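Side-chain contacts in agenet domain-containing protein (PDB 6IE4), which binds a methylated histone H3 tail peptide through tandem Agenet domains, and so probably reads methylation marks on chromatin: residues Met85-Ile88 and Glu89-Lys93; Val124-Arg127 and Ser128-Glu131. All coordinates share one frame; numbering follows the deposited sequence.

Contact 1 of 2, residues Met85-Ile88 and Glu89-Lys93; sequences MSEI and EKKKK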
# COMPACT_ATOMS: atom_id res chain seq x y z
N MET A 85 7.42 -4.73 -11.93
CA MET A 85 8.74 -4.19 -12.23
C MET A 85 9.46 -5.05 -13.27
O MET A 85 9.55 -6.27 -13.10
CB MET A 85 9.60 -4.10 -10.96
CG MET A 85 9.27 -2.97 -9.97
SD MET A 85 10.21 -3.12 -8.40
CE MET A 85 9.15 -2.27 -7.23
N SER A 86 9.92 -4.43 -14.36
CA SER A 86 10.75 -5.16 -15.33
C SER A 86 11.99 -5.72 -14.62
O SER A 86 12.33 -5.32 -13.51
CB SER A 86 11.23 -4.25 -16.46
OG SER A 86 11.98 -3.16 -15.95
N GLU A 87 12.74 -6.57 -15.33
CA GLU A 87 13.86 -7.23 -14.67
C GLU A 87 14.99 -6.26 -14.37
O GLU A 87 15.57 -6.30 -13.28
CB GLU A 87 14.37 -8.37 -15.54
CG GLU A 87 15.85 -8.67 -15.33
CD GLU A 87 16.12 -9.57 -14.15
OE1 GLU A 87 16.88 -10.56 -14.31
OE2 GLU A 87 15.59 -9.29 -13.04
N ILE A 88 15.29 -5.35 -15.29
CA ILE A 88 16.22 -4.27 -15.00
C ILE A 88 15.67 -3.35 -13.91
O ILE A 88 16.36 -3.04 -12.93
CB ILE A 88 16.59 -3.52 -16.29
CG1 ILE A 88 17.52 -4.42 -17.12
CG2 ILE A 88 17.20 -2.17 -15.98
CD1 ILE A 88 17.83 -3.93 -18.51
N GLU A 89 14.41 -2.91 -14.05
CA GLU A 89 13.80 -2.11 -12.99
C GLU A 89 13.81 -2.87 -11.68
O GLU A 89 14.06 -2.28 -10.62
CB GLU A 89 12.38 -1.70 -13.36
CG GLU A 89 11.90 -0.43 -12.64
CD GLU A 89 10.88 0.37 -13.46
OE1 GLU A 89 10.46 -0.12 -14.54
OE2 GLU A 89 10.51 1.49 -13.03
N LYS A 90 13.52 -4.16 -11.72
CA LYS A 90 13.41 -4.97 -10.51
C LYS A 90 14.73 -5.15 -9.79
O LYS A 90 14.74 -5.61 -8.65
CB LYS A 90 12.87 -6.36 -10.92
CG LYS A 90 12.54 -7.40 -9.87
CD LYS A 90 11.08 -7.34 -9.44
CE LYS A 90 10.80 -8.35 -8.31
NZ LYS A 90 9.59 -8.07 -7.42
N LYS A 91 15.84 -4.72 -10.39
CA LYS A 91 17.15 -4.92 -9.79
C LYS A 91 18.04 -3.69 -9.82
O LYS A 91 19.22 -3.79 -9.46
CB LYS A 91 17.88 -6.04 -10.56
CG LYS A 91 17.15 -7.37 -10.73
CD LYS A 91 17.70 -8.45 -9.80
CE LYS A 91 17.91 -9.75 -10.61
NZ LYS A 91 18.60 -10.85 -9.86
N LYS A 92 17.49 -2.51 -10.12
CA LYS A 92 18.34 -1.33 -10.06
C LYS A 92 18.62 -0.97 -8.60
O LYS A 92 18.00 -1.49 -7.67
CB LYS A 92 17.72 -0.17 -10.83
CG LYS A 92 16.98 0.88 -10.00
CD LYS A 92 16.30 1.98 -10.88
CE LYS A 92 15.29 2.84 -10.06
NZ LYS A 92 15.74 4.24 -9.70
N LYS A 93 19.61 -0.12 -8.40
CA LYS A 93 20.05 0.23 -7.06
C LYS A 93 19.05 1.17 -6.41
O LYS A 93 18.35 1.93 -7.09
CB LYS A 93 21.43 0.89 -7.12
CG LYS A 93 22.26 0.73 -5.87
CD LYS A 93 22.88 2.06 -5.40
CE LYS A 93 23.33 1.97 -3.94
NZ LYS A 93 23.41 3.33 -3.30
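The amide of K91 reaches back to the carbonyl of I88 (N to O 3.1 Å), closing a type I beta turn in which E89 and K90 occupy the two central positions. This turn lies in the connection between strands 78-79 and 99-104, on the surface of the protein. Two residues before I88, where the turn begins, S86 contributes its side chain. Its OG sits between its own backbone N and carbonyl carbon (chi1 59°) and accepts the amide of E89, with 3.1 Å from E89 N to S86 OG. The hydroxyl thereby takes up the amide of the first central residue of the turn, and the CB of E89 lies beside the same oxygen. M85 meets K90 through its CB: M85 CB is 3.9 Å from K90 CD. The remainder of the methionine leads away to pack on R141 and F142 of strand 140-142. K92 forms a salt bridge from its NZ to E98, and its backbone carbonyl accepts the ammonium of K137. E87 and K91 run across each other. The glutamate chain bends at CG (chi2 84°), which carries its carboxylate over the lysine methylenes. The two charges are of opposite sign but not paired, since OE2 of E87 remains 4.6 Å from NZ of K91; the touch is instead to carbon, with E87 OE2 3.4 Å from K91 CG.

Contact 2 of 2, residues Val124-Arg127 and Ser128-Glu131; sequences VFFR and SSKE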
# COMPACT_ATOMS: atom_id res chain seq x y z
N VAL A 124 14.56 4.19 6.47
CA VAL A 124 13.49 4.81 5.70
C VAL A 124 12.74 5.76 6.63
O VAL A 124 12.31 5.36 7.71
CB VAL A 124 12.52 3.76 5.13
CG1 VAL A 124 11.34 4.44 4.44
CG2 VAL A 124 13.22 2.80 4.17
N PHE A 125 12.61 7.03 6.22
CA PHE A 125 11.93 8.05 7.01
C PHE A 125 10.48 8.23 6.57
O PHE A 125 10.23 8.52 5.40
CB PHE A 125 12.65 9.39 6.95
CG PHE A 125 11.91 10.48 7.66
CD1 PHE A 125 11.77 10.43 9.05
CD2 PHE A 125 11.38 11.56 6.97
CE1 PHE A 125 11.09 11.41 9.72
CE2 PHE A 125 10.71 12.56 7.65
CZ PHE A 125 10.56 12.47 9.03
N PHE A 126 9.54 8.07 7.50
CA PHE A 126 8.12 8.29 7.27
C PHE A 126 7.67 9.62 7.87
O PHE A 126 7.75 9.82 9.09
CB PHE A 126 7.30 7.13 7.84
CG PHE A 126 7.71 5.79 7.30
CD1 PHE A 126 8.76 5.08 7.86
CD2 PHE A 126 7.08 5.25 6.19
CE1 PHE A 126 9.15 3.87 7.35
CE2 PHE A 126 7.47 4.04 5.67
CZ PHE A 126 8.50 3.34 6.24
N ARG A 127 7.09 10.50 7.03
CA ARG A 127 6.85 11.88 7.44
C ARG A 127 5.57 12.02 8.24
O ARG A 127 5.53 12.79 9.21
CB ARG A 127 6.72 12.79 6.23
CG ARG A 127 7.94 12.92 5.39
CD ARG A 127 7.81 14.17 4.57
NE ARG A 127 8.53 14.09 3.31
CZ ARG A 127 8.25 14.85 2.26
NH1 ARG A 127 7.26 15.75 2.35
NH2 ARG A 127 8.95 14.72 1.14
N SER A 128 4.50 11.34 7.83
CA SER A 128 3.27 11.38 8.60
C SER A 128 3.49 10.88 10.03
O SER A 128 2.95 11.44 10.99
CB SER A 128 2.19 10.56 7.91
OG SER A 128 2.74 9.37 7.35
N SER A 129 4.30 9.84 10.22
CA SER A 129 4.38 9.25 11.54
C SER A 129 5.69 9.54 12.25
O SER A 129 5.93 8.97 13.32
CB SER A 129 4.15 7.75 11.45
OG SER A 129 5.16 7.12 10.71
N LYS A 130 6.54 10.42 11.70
CA LYS A 130 7.84 10.76 12.28
C LYS A 130 8.66 9.50 12.56
O LYS A 130 9.49 9.46 13.47
CB LYS A 130 7.67 11.60 13.56
CG LYS A 130 7.39 13.13 13.37
CD LYS A 130 5.97 13.45 12.81
CE LYS A 130 5.67 14.98 12.80
NZ LYS A 130 4.67 15.45 11.75
N GLU A 131 8.45 8.45 11.78
CA GLU A 131 9.08 7.16 12.03
C GLU A 131 10.32 6.95 11.16
O GLU A 131 10.43 7.44 10.03
CB GLU A 131 8.08 6.04 11.77
CG GLU A 131 7.37 5.52 12.98
CD GLU A 131 6.21 4.61 12.64
OE1 GLU A 131 5.56 4.80 11.59
OE2 GLU A 131 6.00 3.63 13.37
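The rings of F125 and F126 both meet the carbonyl oxygen of E131, in a beta hairpin that carries a G1 bulge. For F126 the oxygen sits at the ring edge, close to its plane, with E131 O 3.6 Å from F126 CD1. It approaches F125 obliquely, and one face of that ring has the backbone N of R127 above it, toward the rim. The F126 ring and the E131 carboxylate are turned 63° apart, and the glutamate CB touches F126 CD1. Strands 121-126 and 131-136 pair here in antiparallel fashion: F126 N donates to E131 O at 2.8 Å, and E131 N returns a bond of 3.1 Å to F126 O. K130 and E131 together face F126, the bulge being made by K130 in a left-handed backbone conformation (phi 53°). F125 CA adds a CH...O contact to the busy E131 oxygen. F126 also packs on I133, F135 and W109, within the SH3-like sheet. F126 and S129 border the bound peptide, consistent with a place in its binding pocket. S129 OG lies beside F126 CB. That hydroxyl donates to the E131 carboxylate from its anti side, with S129 OG 2.5 Å from E131 OE1.

The 85-93 turn precedes the 124-131 hairpin in the chain, and the two do not touch: their centres are 25 Å apart and their nearest atoms about 12 Å. They differ in relation to the ligand. In contact 2, F126 and S129 pack on a modified side chain of the bound peptide and the E131 carboxylate comes close to it, consistent with a methyllysine pocket in which the serine helps position the glutamate. Contact 1 is a surface turn in the connection leading into strand 99-104, and is joined to strand 140-142, which pairs with 99-104 in the sheet that also holds the hairpin of contact 2.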